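Local atomic coordinates of putative ATP-grasp superfamily protein (Archaeoglobus fulgidus, PDB entry 3DF7), a protein that is of unknown function but belongs to the ATP-grasp superfamily and so probably binds ATP. Residues E23-F28 with V292-Y297; K135-P140 with I149-E154; E163-I168 with V235-P240; L174-D179 with G228-D233; R258-S263 with G271-V276. All blocks are in the same frame, centred on the assembly; numbering follows the deposited sequence.

Interaction 1 (E23-F28 with V292-Y297); sequences EGLAMF and VSVGDY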
# COMPACT_ATOMS: atom_id res chain seq x y z
N GLU A 23 -3.06 1.75 10.68
CA GLU A 23 -2.35 1.11 9.57
C GLU A 23 -1.20 2.01 9.10
O GLU A 23 -0.09 1.54 8.85
CB GLU A 23 -3.30 0.84 8.40
CG GLU A 23 -4.28 -0.30 8.66
CD GLU A 23 -5.12 -0.62 7.44
OE1 GLU A 23 -4.55 -0.93 6.38
OE2 GLU A 23 -6.37 -0.57 7.55
N GLY A 24 -1.47 3.31 8.98
CA GLY A 24 -0.43 4.23 8.56
C GLY A 24 0.72 4.25 9.55
O GLY A 24 1.89 4.24 9.17
N LEU A 25 0.38 4.29 10.84
CA LEU A 25 1.40 4.30 11.89
C LEU A 25 2.26 3.04 11.82
O LEU A 25 3.47 3.10 11.98
CB LEU A 25 0.74 4.40 13.26
CG LEU A 25 1.68 4.30 14.47
CD1 LEU A 25 2.73 5.41 14.41
CD2 LEU A 25 0.87 4.39 15.75
N ALA A 26 1.61 1.91 11.58
CA ALA A 26 2.31 0.63 11.48
C ALA A 26 3.28 0.64 10.31
O ALA A 26 4.42 0.18 10.42
CB ALA A 26 1.31 -0.51 11.32
N MSE A 27 2.84 1.18 9.18
CA MSE A 27 3.70 1.25 8.01
C MSE A 27 4.87 2.19 8.24
O MSE A 27 5.99 1.89 7.83
CB MSE A 27 2.91 1.70 6.77
CG MSE A 27 2.04 0.61 6.16
SE MSE A 27 1.22 1.15 4.48
CE MSE A 27 -0.45 1.80 5.19
N PHE A 28 4.62 3.33 8.88
CA PHE A 28 5.71 4.27 9.14
C PHE A 28 6.75 3.63 10.06
O PHE A 28 7.96 3.73 9.81
CB PHE A 28 5.19 5.55 9.80
CG PHE A 28 6.25 6.59 10.03
CD1 PHE A 28 6.64 7.45 9.00
CD2 PHE A 28 6.89 6.70 11.26
CE1 PHE A 28 7.64 8.40 9.19
CE2 PHE A 28 7.90 7.64 11.47
CZ PHE A 28 8.28 8.49 10.43
N VAL A 292 1.32 -1.75 17.10
CA VAL A 292 1.12 -0.32 17.31
C VAL A 292 -0.34 -0.08 17.64
O VAL A 292 -1.20 -0.90 17.33
CB VAL A 292 1.47 0.55 16.06
CG1 VAL A 292 2.95 0.42 15.73
CG2 VAL A 292 0.61 0.14 14.87
N SER A 293 -0.62 1.05 18.29
CA SER A 293 -1.99 1.40 18.66
C SER A 293 -2.27 2.87 18.36
O SER A 293 -1.36 3.70 18.36
CB SER A 293 -2.22 1.17 20.16
OG SER A 293 -1.86 -0.15 20.56
N VAL A 294 -3.54 3.17 18.10
CA VAL A 294 -4.00 4.54 17.86
C VAL A 294 -5.40 4.57 18.46
O VAL A 294 -6.33 3.95 17.93
CB VAL A 294 -4.07 4.89 16.36
CG1 VAL A 294 -4.70 6.28 16.19
CG2 VAL A 294 -2.68 4.89 15.75
N GLY A 295 -5.56 5.28 19.57
CA GLY A 295 -6.85 5.33 20.22
C GLY A 295 -7.17 3.93 20.71
O GLY A 295 -6.33 3.30 21.35
N ASP A 296 -8.37 3.44 20.41
CA ASP A 296 -8.78 2.10 20.84
C ASP A 296 -8.46 1.05 19.78
O ASP A 296 -8.77 -0.13 19.95
CB ASP A 296 -10.28 2.07 21.14
CG ASP A 296 -10.66 2.93 22.34
OD1 ASP A 296 -10.03 2.77 23.41
OD2 ASP A 296 -11.58 3.75 22.21
N TYR A 297 -7.84 1.47 18.68
CA TYR A 297 -7.49 0.56 17.60
C TYR A 297 -6.07 0.02 17.73
O TYR A 297 -5.14 0.75 18.08
CB TYR A 297 -7.66 1.25 16.25
CG TYR A 297 -9.10 1.29 15.76
CD1 TYR A 297 -9.65 0.22 15.07
CD2 TYR A 297 -9.90 2.40 16.01
CE1 TYR A 297 -10.98 0.24 14.63
CE2 TYR A 297 -11.23 2.44 15.58
CZ TYR A 297 -11.76 1.36 14.89
OH TYR A 297 -13.07 1.39 14.47
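Leu25 of helix 18-35 pushes its isobutyl group between Val292 and Val294 of the short strand 292-294. One branch does the touching. CD2 lies 3.6 Å from Val294 CG2 and 3.9 Å from Val292 CB, and its third neighbour is a backbone oxygen, with Leu25 CD2 3.5 Å from Ser293 O. The methyl is thus the bump. The hollow has two valines for walls, and the Ser293 carbonyl is the third group that lines it. Leu25 CG stands anti to the backbone N (chi1 175°), and CD2 is the branch that enters the hollow. The Leu25 and Val292 side chains slide past each other in opposite directions.

The second bump comes from the strand. Val292 CG2 settles against the helix backbone at Ala26, 3.7 Å from Ala26 CB and 3.8 Å from Ala26 CA. The small alanine lets the valine methyl come down close to the helix. The segments run at 145° to each other, with their axes 8.0 Å apart at closest approach. The strand is an edge strand of the large antiparallel sheet. It leads into a type II' turn from Val294 to Tyr297, a two-residue beta hairpin whose other arm is strand 297-303. Gly295 takes positive phi in this turn. Helix 18-35 here packs on the margin of that sheet.

Ser293 turns its side chain away from the helix, as expected for the residue between two inward valines. Leu25 also touches Thr11 and Phe49. Ala26 rests on Leu299 and Val254 as well, and all four apolar side chains of the contact are buried.

Interaction 2 (K135-P140 with I149-E154); sequences KFIIKP and IGFSDE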
# COMPACT_ATOMS: atom_id res chain seq x y z
N LYS A 135 -23.56 -8.51 -11.40
CA LYS A 135 -23.49 -8.16 -9.98
C LYS A 135 -22.30 -7.22 -9.82
O LYS A 135 -21.19 -7.53 -10.25
CB LYS A 135 -23.27 -9.42 -9.14
CG LYS A 135 -23.04 -9.14 -7.66
CD LYS A 135 -22.71 -10.42 -6.93
CE LYS A 135 -22.45 -10.17 -5.46
NZ LYS A 135 -22.19 -11.44 -4.72
N PHE A 136 -22.55 -6.06 -9.22
CA PHE A 136 -21.49 -5.08 -9.04
C PHE A 136 -21.59 -4.34 -7.71
O PHE A 136 -22.61 -4.39 -7.03
CB PHE A 136 -21.54 -4.06 -10.19
CG PHE A 136 -22.68 -3.07 -10.08
CD1 PHE A 136 -22.51 -1.85 -9.44
CD2 PHE A 136 -23.94 -3.39 -10.60
CE1 PHE A 136 -23.56 -0.94 -9.32
CE2 PHE A 136 -25.00 -2.49 -10.49
CZ PHE A 136 -24.82 -1.27 -9.84
N ILE A 137 -20.50 -3.68 -7.34
CA ILE A 137 -20.47 -2.89 -6.12
C ILE A 137 -19.98 -1.53 -6.57
O ILE A 137 -19.42 -1.40 -7.66
CB ILE A 137 -19.48 -3.46 -5.08
CG1 ILE A 137 -18.09 -3.64 -5.71
CG2 ILE A 137 -19.99 -4.78 -4.53
CD1 ILE A 137 -17.05 -4.14 -4.74
N ILE A 138 -20.21 -0.50 -5.76
CA ILE A 138 -19.74 0.82 -6.12
C ILE A 138 -18.58 1.18 -5.22
O ILE A 138 -18.46 0.66 -4.11
CB ILE A 138 -20.84 1.89 -5.99
CG1 ILE A 138 -21.33 1.98 -4.54
CG2 ILE A 138 -21.98 1.58 -6.94
CD1 ILE A 138 -22.16 3.21 -4.25
N LYS A 139 -17.71 2.05 -5.70
CA LYS A 139 -16.57 2.50 -4.92
C LYS A 139 -16.11 3.86 -5.42
O LYS A 139 -16.24 4.17 -6.61
CB LYS A 139 -15.44 1.47 -4.97
CG LYS A 139 -14.90 1.17 -6.35
CD LYS A 139 -14.39 -0.27 -6.44
CE LYS A 139 -13.36 -0.59 -5.37
NZ LYS A 139 -12.95 -2.03 -5.41
N PRO A 140 -15.59 4.71 -4.52
CA PRO A 140 -15.12 6.04 -4.92
C PRO A 140 -14.02 5.93 -5.97
O PRO A 140 -13.18 5.04 -5.90
CB PRO A 140 -14.60 6.62 -3.61
CG PRO A 140 -15.43 5.93 -2.56
CD PRO A 140 -15.43 4.51 -3.07
N ILE A 149 -17.37 1.64 -0.14
CA ILE A 149 -17.59 0.51 -1.04
C ILE A 149 -18.78 -0.33 -0.57
O ILE A 149 -18.95 -0.56 0.63
CB ILE A 149 -16.35 -0.40 -1.11
CG1 ILE A 149 -15.14 0.40 -1.59
CG2 ILE A 149 -16.62 -1.56 -2.06
CD1 ILE A 149 -13.85 -0.40 -1.63
N GLY A 150 -19.58 -0.79 -1.52
CA GLY A 150 -20.73 -1.61 -1.17
C GLY A 150 -21.74 -1.71 -2.29
O GLY A 150 -21.55 -1.15 -3.37
N PHE A 151 -22.82 -2.44 -2.03
CA PHE A 151 -23.88 -2.60 -3.02
C PHE A 151 -24.70 -1.32 -3.10
O PHE A 151 -24.91 -0.64 -2.10
CB PHE A 151 -24.79 -3.77 -2.63
CG PHE A 151 -24.11 -5.11 -2.67
CD1 PHE A 151 -23.52 -5.57 -3.83
CD2 PHE A 151 -24.08 -5.91 -1.53
CE1 PHE A 151 -22.89 -6.81 -3.87
CE2 PHE A 151 -23.45 -7.15 -1.55
CZ PHE A 151 -22.86 -7.61 -2.73
N SER A 152 -25.15 -1.01 -4.31
CA SER A 152 -25.96 0.18 -4.54
C SER A 152 -26.65 0.05 -5.89
O SER A 152 -26.04 -0.41 -6.86
CB SER A 152 -25.08 1.43 -4.53
OG SER A 152 -25.84 2.60 -4.75
N ASP A 153 -27.91 0.43 -5.95
CA ASP A 153 -28.64 0.34 -7.21
C ASP A 153 -28.14 1.39 -8.19
O ASP A 153 -28.12 1.16 -9.39
CB ASP A 153 -30.14 0.52 -6.96
CG ASP A 153 -30.71 -0.54 -6.04
OD1 ASP A 153 -30.30 -0.57 -4.86
OD2 ASP A 153 -31.55 -1.34 -6.49
N GLU A 154 -27.73 2.55 -7.66
CA GLU A 154 -27.24 3.62 -8.52
C GLU A 154 -25.77 3.93 -8.25
O GLU A 154 -25.22 3.55 -7.22
CB GLU A 154 -28.07 4.89 -8.30
CG GLU A 154 -29.54 4.75 -8.67
CD GLU A 154 -29.74 4.35 -10.12
OE1 GLU A 154 -29.21 5.04 -11.01
OE2 GLU A 154 -30.44 3.35 -10.37
O HOH W 1 -24.47 -2.70 -6.36
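Ile138 and Gly150 pair through their backbones in a single antiparallel bridge of the hydrogen-bonded kind. Ile138 N gives a nearly straight bond to Gly150 O (2.8 Å, 172° at the hydrogen). The return bond from Gly150 N to Ile138 O is longer, at 3.2 Å. Ile138 O also receives a CA-H...O contact from Ile149. Further along, a water takes over from direct pairing. It donates to Phe136 O at 2.6 Å and accepts from Ser152 N at 2.7 Å, and it sits above one face of the Phe136 ring, toward the rim. Internal to 149-154, Ser152 OG, anti to its backbone N (chi1 180°), donates to a lone pair of Glu154 O.

The apolar contacts fall in two groups. Ile137 CG2 meets Phe151 CE1 at 3.6 Å, while the extended Lys135 chain crosses the ring at an angle, its CE 3.7 Å from Phe151 CE1. Ile137 CD1 touches Ile149 CG2, and Ile149 lies side by side with Lys139, both pointing the same way. The other group is tighter: Ile138 CD1 presses on Ser152 CB at 3.4 Å.

Strand 136-140 is an edge strand of the three-stranded antiparallel sheet within the ATP-grasp domain, and 149-154 lies along its outer side. The pairing rests on two backbone bonds and one water, with apolar contacts around them, so the loop is held on the strand by a single bridge and not by a full ladder.

Interaction 3 (E163-I168 with V235-P240); sequences EFIEGI and VYSDQP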
# COMPACT_ATOMS: atom_id res chain seq x y z
N GLU A 163 -17.83 -4.80 -11.43
CA GLU A 163 -18.24 -6.19 -11.30
C GLU A 163 -17.62 -6.82 -10.06
O GLU A 163 -16.42 -6.65 -9.79
CB GLU A 163 -17.81 -6.96 -12.56
CG GLU A 163 -17.75 -8.48 -12.40
CD GLU A 163 -17.29 -9.19 -13.66
OE1 GLU A 163 -16.48 -8.61 -14.41
OE2 GLU A 163 -17.73 -10.33 -13.90
N PHE A 164 -18.43 -7.53 -9.29
CA PHE A 164 -17.95 -8.18 -8.09
C PHE A 164 -17.34 -9.51 -8.49
O PHE A 164 -17.99 -10.34 -9.13
CB PHE A 164 -19.08 -8.43 -7.10
CG PHE A 164 -18.63 -9.05 -5.81
CD1 PHE A 164 -18.05 -8.28 -4.82
CD2 PHE A 164 -18.76 -10.42 -5.60
CE1 PHE A 164 -17.59 -8.86 -3.63
CE2 PHE A 164 -18.31 -11.01 -4.42
CZ PHE A 164 -17.73 -10.23 -3.43
N ILE A 165 -16.09 -9.72 -8.11
CA ILE A 165 -15.41 -10.96 -8.42
C ILE A 165 -15.37 -11.83 -7.17
O ILE A 165 -14.84 -11.42 -6.14
CB ILE A 165 -13.97 -10.70 -8.91
CG1 ILE A 165 -13.99 -9.76 -10.11
CG2 ILE A 165 -13.28 -12.02 -9.24
CD1 ILE A 165 -14.78 -10.27 -11.31
N GLU A 166 -15.94 -13.02 -7.26
CA GLU A 166 -15.99 -13.93 -6.13
C GLU A 166 -14.80 -14.88 -6.14
O GLU A 166 -14.61 -15.62 -7.11
CB GLU A 166 -17.29 -14.73 -6.17
CG GLU A 166 -17.52 -15.63 -4.97
CD GLU A 166 -18.92 -16.23 -4.97
OE1 GLU A 166 -19.90 -15.45 -4.99
OE2 GLU A 166 -19.04 -17.48 -4.94
N GLY A 167 -14.01 -14.85 -5.08
CA GLY A 167 -12.86 -15.73 -5.00
C GLY A 167 -11.87 -15.34 -3.92
O GLY A 167 -12.19 -14.59 -3.01
N ILE A 168 -10.65 -15.86 -4.04
CA ILE A 168 -9.59 -15.59 -3.09
C ILE A 168 -9.10 -14.15 -3.25
O ILE A 168 -8.70 -13.75 -4.35
CB ILE A 168 -8.39 -16.53 -3.33
CG1 ILE A 168 -8.89 -17.98 -3.40
CG2 ILE A 168 -7.35 -16.36 -2.23
CD1 ILE A 168 -7.83 -18.97 -3.86
N VAL A 235 -8.13 -10.58 -7.17
CA VAL A 235 -9.11 -11.55 -6.70
C VAL A 235 -8.98 -12.72 -7.66
O VAL A 235 -9.05 -12.54 -8.88
CB VAL A 235 -10.55 -11.02 -6.74
CG1 VAL A 235 -11.52 -12.13 -6.31
CG2 VAL A 235 -10.70 -9.81 -5.82
N TYR A 236 -8.77 -13.92 -7.12
CA TYR A 236 -8.65 -15.09 -7.97
C TYR A 236 -9.94 -15.90 -7.93
O TYR A 236 -10.26 -16.52 -6.92
CB TYR A 236 -7.49 -15.98 -7.51
CG TYR A 236 -7.18 -17.10 -8.48
CD1 TYR A 236 -6.17 -16.97 -9.44
CD2 TYR A 236 -7.92 -18.28 -8.48
CE1 TYR A 236 -5.90 -17.98 -10.36
CE2 TYR A 236 -7.67 -19.30 -9.40
CZ TYR A 236 -6.66 -19.14 -10.33
OH TYR A 236 -6.40 -20.14 -11.24
N SER A 237 -10.67 -15.88 -9.04
CA SER A 237 -11.90 -16.65 -9.16
C SER A 237 -11.48 -17.91 -9.90
O SER A 237 -11.15 -18.92 -9.27
CB SER A 237 -12.94 -15.87 -9.97
OG SER A 237 -12.40 -15.42 -11.20
N ASP A 238 -11.49 -17.86 -11.22
CA ASP A 238 -11.05 -18.98 -12.03
C ASP A 238 -9.73 -18.54 -12.66
O ASP A 238 -9.03 -19.33 -13.29
CB ASP A 238 -12.08 -19.31 -13.12
CG ASP A 238 -12.24 -18.20 -14.13
OD1 ASP A 238 -12.55 -17.06 -13.72
OD2 ASP A 238 -12.07 -18.46 -15.34
N GLN A 239 -9.41 -17.26 -12.48
CA GLN A 239 -8.18 -16.67 -12.99
C GLN A 239 -7.93 -15.37 -12.22
O GLN A 239 -8.81 -14.90 -11.50
CB GLN A 239 -8.33 -16.34 -14.49
CG GLN A 239 -9.32 -15.21 -14.79
CD GLN A 239 -9.33 -14.79 -16.27
OE1 GLN A 239 -8.32 -14.34 -16.81
NE2 GLN A 239 -10.49 -14.93 -16.91
N PRO A 240 -6.73 -14.79 -12.35
CA PRO A 240 -6.46 -13.55 -11.63
C PRO A 240 -7.16 -12.35 -12.26
O PRO A 240 -7.10 -12.15 -13.47
CB PRO A 240 -4.94 -13.41 -11.72
CG PRO A 240 -4.47 -14.83 -11.88
CD PRO A 240 -5.48 -15.39 -12.84
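Ile168 and Tyr236 form an antiparallel hydrogen-bonded pair. Tyr236 N donates to Ile168 O at 2.8 Å and 166°, close to straight. The partner bond, Ile168 N to Tyr236 O, is 3.0 Å long and more bent, with the donor tilted 35° from the carbonyl plane. CA-H...O contacts flank the pair, from Val235 CA to Ile168 O and from Gly167 CA to Tyr236 O. Gly167 has no side chain, and its CA comes to within 3.3 Å of Tyr236 O.

Beyond the pair, Ile165 packs on Val235. Ile165 CG2 presses on Val235 CG1 at 3.4 Å, tighter than usual for two carbons. Val235 CG1 stands anti to its backbone N (chi1 177°), beside the carbonyl carbon, and it also meets Ile165 O at 3.4 Å. Ser237 CB fits against Glu166 O at 3.3 Å.

This is where the connection from the three-stranded sheet joins the large antiparallel sheet: strand 168-176 starts beside the end of strand 228-236. Tyr236 packs on helix 206-220 through Val208 and Val212, and its OH bonds to Glu211. Val235 leans on Ile243 of strand 240-246, and Ile165 touches Tyr241 of that strand.

Interaction 4 (L174-D179 with G228-D233); sequences LAVGED and GYVGVD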
# COMPACT_ATOMS: atom_id res chain seq x y z
N LEU A 174 5.39 -5.97 -5.05
CA LEU A 174 6.42 -5.97 -6.07
C LEU A 174 7.45 -4.87 -5.91
O LEU A 174 7.17 -3.80 -5.35
CB LEU A 174 5.76 -5.83 -7.45
CG LEU A 174 4.70 -6.85 -7.88
CD1 LEU A 174 4.01 -6.36 -9.15
CD2 LEU A 174 5.34 -8.20 -8.12
N ALA A 175 8.66 -5.13 -6.40
CA ALA A 175 9.75 -4.17 -6.39
C ALA A 175 9.91 -3.82 -7.86
O ALA A 175 10.34 -4.66 -8.65
CB ALA A 175 11.02 -4.80 -5.84
N VAL A 176 9.56 -2.59 -8.22
CA VAL A 176 9.65 -2.14 -9.61
C VAL A 176 10.88 -1.29 -9.88
O VAL A 176 11.05 -0.21 -9.31
CB VAL A 176 8.39 -1.32 -10.00
CG1 VAL A 176 8.42 -0.99 -11.49
CG2 VAL A 176 7.14 -2.11 -9.65
N GLY A 177 11.74 -1.79 -10.76
CA GLY A 177 12.96 -1.08 -11.11
C GLY A 177 13.34 -1.43 -12.53
O GLY A 177 12.51 -1.35 -13.43
N GLU A 178 14.60 -1.81 -12.74
CA GLU A 178 15.05 -2.20 -14.07
C GLU A 178 14.14 -3.33 -14.50
O GLU A 178 13.74 -3.44 -15.67
CB GLU A 178 16.50 -2.69 -14.02
CG GLU A 178 17.44 -1.79 -13.23
CD GLU A 178 17.22 -1.88 -11.72
OE1 GLU A 178 17.82 -1.08 -10.99
OE2 GLU A 178 16.45 -2.77 -11.28
N ASP A 179 13.80 -4.18 -13.54
CA ASP A 179 12.91 -5.32 -13.75
C ASP A 179 11.86 -5.29 -12.65
O ASP A 179 11.92 -4.46 -11.74
CB ASP A 179 13.69 -6.63 -13.67
CG ASP A 179 14.81 -6.73 -14.68
OD1 ASP A 179 14.54 -6.65 -15.90
OD2 ASP A 179 15.98 -6.89 -14.26
N GLY A 228 9.92 1.29 -7.28
CA GLY A 228 10.03 0.90 -5.89
C GLY A 228 8.97 -0.10 -5.50
O GLY A 228 8.57 -0.94 -6.30
N TYR A 229 8.50 -0.01 -4.26
CA TYR A 229 7.47 -0.93 -3.78
C TYR A 229 6.10 -0.55 -4.32
O TYR A 229 5.65 0.59 -4.19
CB TYR A 229 7.42 -0.93 -2.25
CG TYR A 229 6.34 -1.84 -1.69
CD1 TYR A 229 6.65 -3.12 -1.23
CD2 TYR A 229 5.01 -1.42 -1.63
CE1 TYR A 229 5.66 -3.95 -0.71
CE2 TYR A 229 4.02 -2.24 -1.13
CZ TYR A 229 4.35 -3.51 -0.67
OH TYR A 229 3.37 -4.32 -0.14
N VAL A 230 5.43 -1.52 -4.93
CA VAL A 230 4.10 -1.33 -5.47
C VAL A 230 3.24 -2.52 -5.07
O VAL A 230 3.69 -3.67 -5.14
CB VAL A 230 4.12 -1.22 -7.02
CG1 VAL A 230 2.68 -1.13 -7.56
CG2 VAL A 230 4.92 0.00 -7.44
N GLY A 231 2.02 -2.25 -4.62
CA GLY A 231 1.13 -3.33 -4.24
C GLY A 231 0.04 -3.49 -5.28
O GLY A 231 -0.47 -2.50 -5.80
N VAL A 232 -0.30 -4.73 -5.61
CA VAL A 232 -1.36 -4.98 -6.59
C VAL A 232 -2.45 -5.84 -5.97
O VAL A 232 -2.17 -6.96 -5.54
CB VAL A 232 -0.84 -5.70 -7.85
CG1 VAL A 232 -1.98 -5.90 -8.86
CG2 VAL A 232 0.29 -4.90 -8.48
N ASP A 233 -3.68 -5.33 -5.92
CA ASP A 233 -4.79 -6.09 -5.35
C ASP A 233 -5.41 -6.97 -6.43
O ASP A 233 -5.71 -6.50 -7.53
CB ASP A 233 -5.86 -5.16 -4.78
CG ASP A 233 -5.47 -4.57 -3.44
OD1 ASP A 233 -4.46 -5.02 -2.84
OD2 ASP A 233 -6.17 -3.65 -2.98
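Leu174 and Val230 form one hydrogen-bonded pair of a three-pair antiparallel ladder. Leu174 N donates to Val230 O, and Val230 N to Leu174 O, each at 2.9 Å. The next hydrogen-bonded pair is Val176 with Gly228, where Val176 N reaches Gly228 O at 2.7 Å along an almost straight path of 176°. Gly228 N answers on a lone pair of Val176 O. Between them, Ala175 and Tyr229 make the non-hydrogen-bonded pair, and Tyr229 CA points its hydrogen at Leu174 O.

Leu174, Val176 and Val230 share one face of the sheet. Val176 CG2, anti to the carbonyl carbon, meets Val230 CG2 at 3.8 Å. Leu174 CD1 touches Val232 CG2 at an angle, a slacker contact at 4.1 Å. The tight part is at Leu174 and Val230, which are buried, whereas Val176 and Gly228 are partly exposed. Past Val176 the chain turns away through Gly177, Glu178 and Asp179, all solvent-exposed and without contact to 228-233.

Ala175 and Tyr229 face the other way, both against Leu183 of strand 180-191. Tyr229 OH bonds to Thr250 and Ser173. On the opposite face, helix 206-220 packs on Leu174, Val230 and Val232 through Val220, while strand 240-246 flanks strand 228-236 on its other edge.

Interaction 5 (R258-S263 with G271-V276); sequences RAYGAS and GEVKHV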
# COMPACT_ATOMS: atom_id res chain seq x y z
N ARG A 258 9.10 -10.27 10.52
CA ARG A 258 8.76 -11.51 11.21
C ARG A 258 8.57 -12.66 10.23
O ARG A 258 9.10 -13.75 10.43
CB ARG A 258 7.49 -11.33 12.06
CG ARG A 258 7.73 -10.54 13.34
CD ARG A 258 6.41 -10.12 13.99
NE ARG A 258 5.58 -11.26 14.35
CZ ARG A 258 5.51 -11.80 15.56
NH1 ARG A 258 6.23 -11.30 16.56
NH2 ARG A 258 4.72 -12.84 15.78
N ALA A 259 7.82 -12.43 9.16
CA ALA A 259 7.57 -13.47 8.18
C ALA A 259 8.78 -13.92 7.36
O ALA A 259 8.96 -15.12 7.13
CB ALA A 259 6.46 -13.03 7.23
N TYR A 260 9.62 -12.98 6.95
CA TYR A 260 10.76 -13.31 6.10
C TYR A 260 12.16 -13.05 6.63
O TYR A 260 13.15 -13.47 6.01
CB TYR A 260 10.61 -12.59 4.76
CG TYR A 260 9.29 -12.83 4.08
CD1 TYR A 260 8.84 -14.13 3.82
CD2 TYR A 260 8.48 -11.76 3.67
CE1 TYR A 260 7.64 -14.36 3.16
CE2 TYR A 260 7.28 -11.98 3.00
CZ TYR A 260 6.86 -13.28 2.75
OH TYR A 260 5.68 -13.51 2.10
N GLY A 261 12.26 -12.36 7.76
CA GLY A 261 13.56 -12.05 8.30
C GLY A 261 14.21 -10.96 7.47
O GLY A 261 15.43 -10.78 7.49
N ALA A 262 13.39 -10.23 6.72
CA ALA A 262 13.87 -9.15 5.86
C ALA A 262 12.81 -8.06 5.78
O ALA A 262 11.63 -8.35 5.57
CB ALA A 262 14.18 -9.67 4.47
N SER A 263 13.22 -6.81 5.91
CA SER A 263 12.29 -5.68 5.85
C SER A 263 12.10 -5.32 4.38
O SER A 263 12.84 -5.79 3.53
CB SER A 263 12.86 -4.47 6.57
OG SER A 263 14.01 -3.98 5.89
N GLY A 271 18.33 -7.63 -1.06
CA GLY A 271 18.48 -8.69 -0.08
C GLY A 271 17.43 -9.76 -0.30
O GLY A 271 16.39 -9.50 -0.91
N GLU A 272 17.69 -10.96 0.19
CA GLU A 272 16.72 -12.03 0.01
C GLU A 272 16.09 -12.47 1.33
O GLU A 272 16.53 -12.08 2.41
CB GLU A 272 17.37 -13.23 -0.67
CG GLU A 272 16.36 -14.25 -1.17
CD GLU A 272 15.28 -13.61 -2.04
OE1 GLU A 272 15.63 -13.03 -3.09
OE2 GLU A 272 14.09 -13.68 -1.66
N VAL A 273 15.04 -13.27 1.21
CA VAL A 273 14.33 -13.80 2.37
C VAL A 273 15.27 -14.69 3.18
O VAL A 273 16.09 -15.42 2.61
CB VAL A 273 13.11 -14.63 1.90
CG1 VAL A 273 12.44 -15.32 3.07
CG2 VAL A 273 12.11 -13.71 1.20
N LYS A 274 15.17 -14.61 4.50
CA LYS A 274 16.03 -15.39 5.39
C LYS A 274 15.31 -16.63 5.92
O LYS A 274 15.94 -17.63 6.24
CB LYS A 274 16.50 -14.53 6.56
CG LYS A 274 17.37 -13.35 6.16
CD LYS A 274 18.65 -13.82 5.47
CE LYS A 274 19.52 -12.63 5.09
NZ LYS A 274 19.88 -11.82 6.28
N HIS A 275 13.99 -16.54 6.02
CA HIS A 275 13.17 -17.64 6.49
C HIS A 275 11.72 -17.38 6.10
O HIS A 275 11.40 -16.32 5.58
CB HIS A 275 13.27 -17.81 8.01
CG HIS A 275 12.79 -16.62 8.80
ND1 HIS A 275 11.47 -16.22 8.83
CD2 HIS A 275 13.46 -15.75 9.60
CE1 HIS A 275 11.35 -15.16 9.62
NE2 HIS A 275 12.54 -14.86 10.09
N VAL A 276 10.86 -18.36 6.35
CA VAL A 276 9.45 -18.19 6.07
C VAL A 276 8.69 -18.65 7.30
O VAL A 276 8.71 -19.82 7.66
CB VAL A 276 9.01 -19.02 4.84
CG1 VAL A 276 7.51 -18.83 4.59
CG2 VAL A 276 9.80 -18.59 3.62
O HOH W 2 17.43 -9.47 6.03
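Tyr260 O receives two backbone donors from the facing loop. Lys274 N comes nearly along the C=O axis at 2.8 Å. His275 N is farther, at 3.2 Å, and approaches from above the carbonyl plane, 55° out of it. One carbonyl at the end of helix 256-260 is thus gripped twice. CA-H...O contacts add to this: Tyr260 CA points at His275 O (3.1 Å), and Val276 CA at Ala259 O. A water donates to Gly261 O and has a weak bond from Lys274 NZ. Within the loop, Val273 N donates to Glu272 OE2.

The packing centres on Tyr260 and Val273. Tyr260 CB meets Val273 CG1 at 3.7 Å, and His275 O lies at the edge of the tyrosine ring, in its plane. The OH of that ring bonds to Ser184. Lys274 CG rests 3.5 Å from Gly261 O. Ala262 CB faces Glu272 O at 3.9 Å.

One face of the His275 imidazole lies over the backbone at the helix end. Tyr260 C lies 3.7 Å above the plane of the His275 ring, over its centre, and Gly261 N is nearer its rim. A chi1 of 62° puts His275 CG between the backbone N and the carbonyl carbon. Gly261 has no side chain, and its CA also lies close to the ring.

Gly261 is the first residue past the helix and has positive phi, the usual glycine exit from a helix C-terminus. Ser263 then N-caps helix 264-268, and Asp266 OD2 accepts from Ser263 N, as in a capping box. The arrangement is a glycine-ended helix linked to a second, N-capped helix, with the loop before strand 279-285 folded back over the join.

How the interactions relate
Interactions 2, 3 and 4 all lie within the ATP-grasp domain. Interactions 2 and 3 touch, with centres about 17 Å apart, through the backbone of Lys135 and Phe164. Interaction 2 lies at the edge of the three-stranded sheet; interaction 3 is where the chain passes from that sheet into the large one. Interactions 3 and 4 pair the same two strands, 168-176 and 228-236, centres about 22 Å apart, and interaction 4 is nested inside 3. Interaction 5 follows later, its centre about 17 Å from that of interaction 4. Interaction 1 encloses all the others in sequence. It brings helix 18-35, near the N-terminus, to the far edge strand of the large sheet.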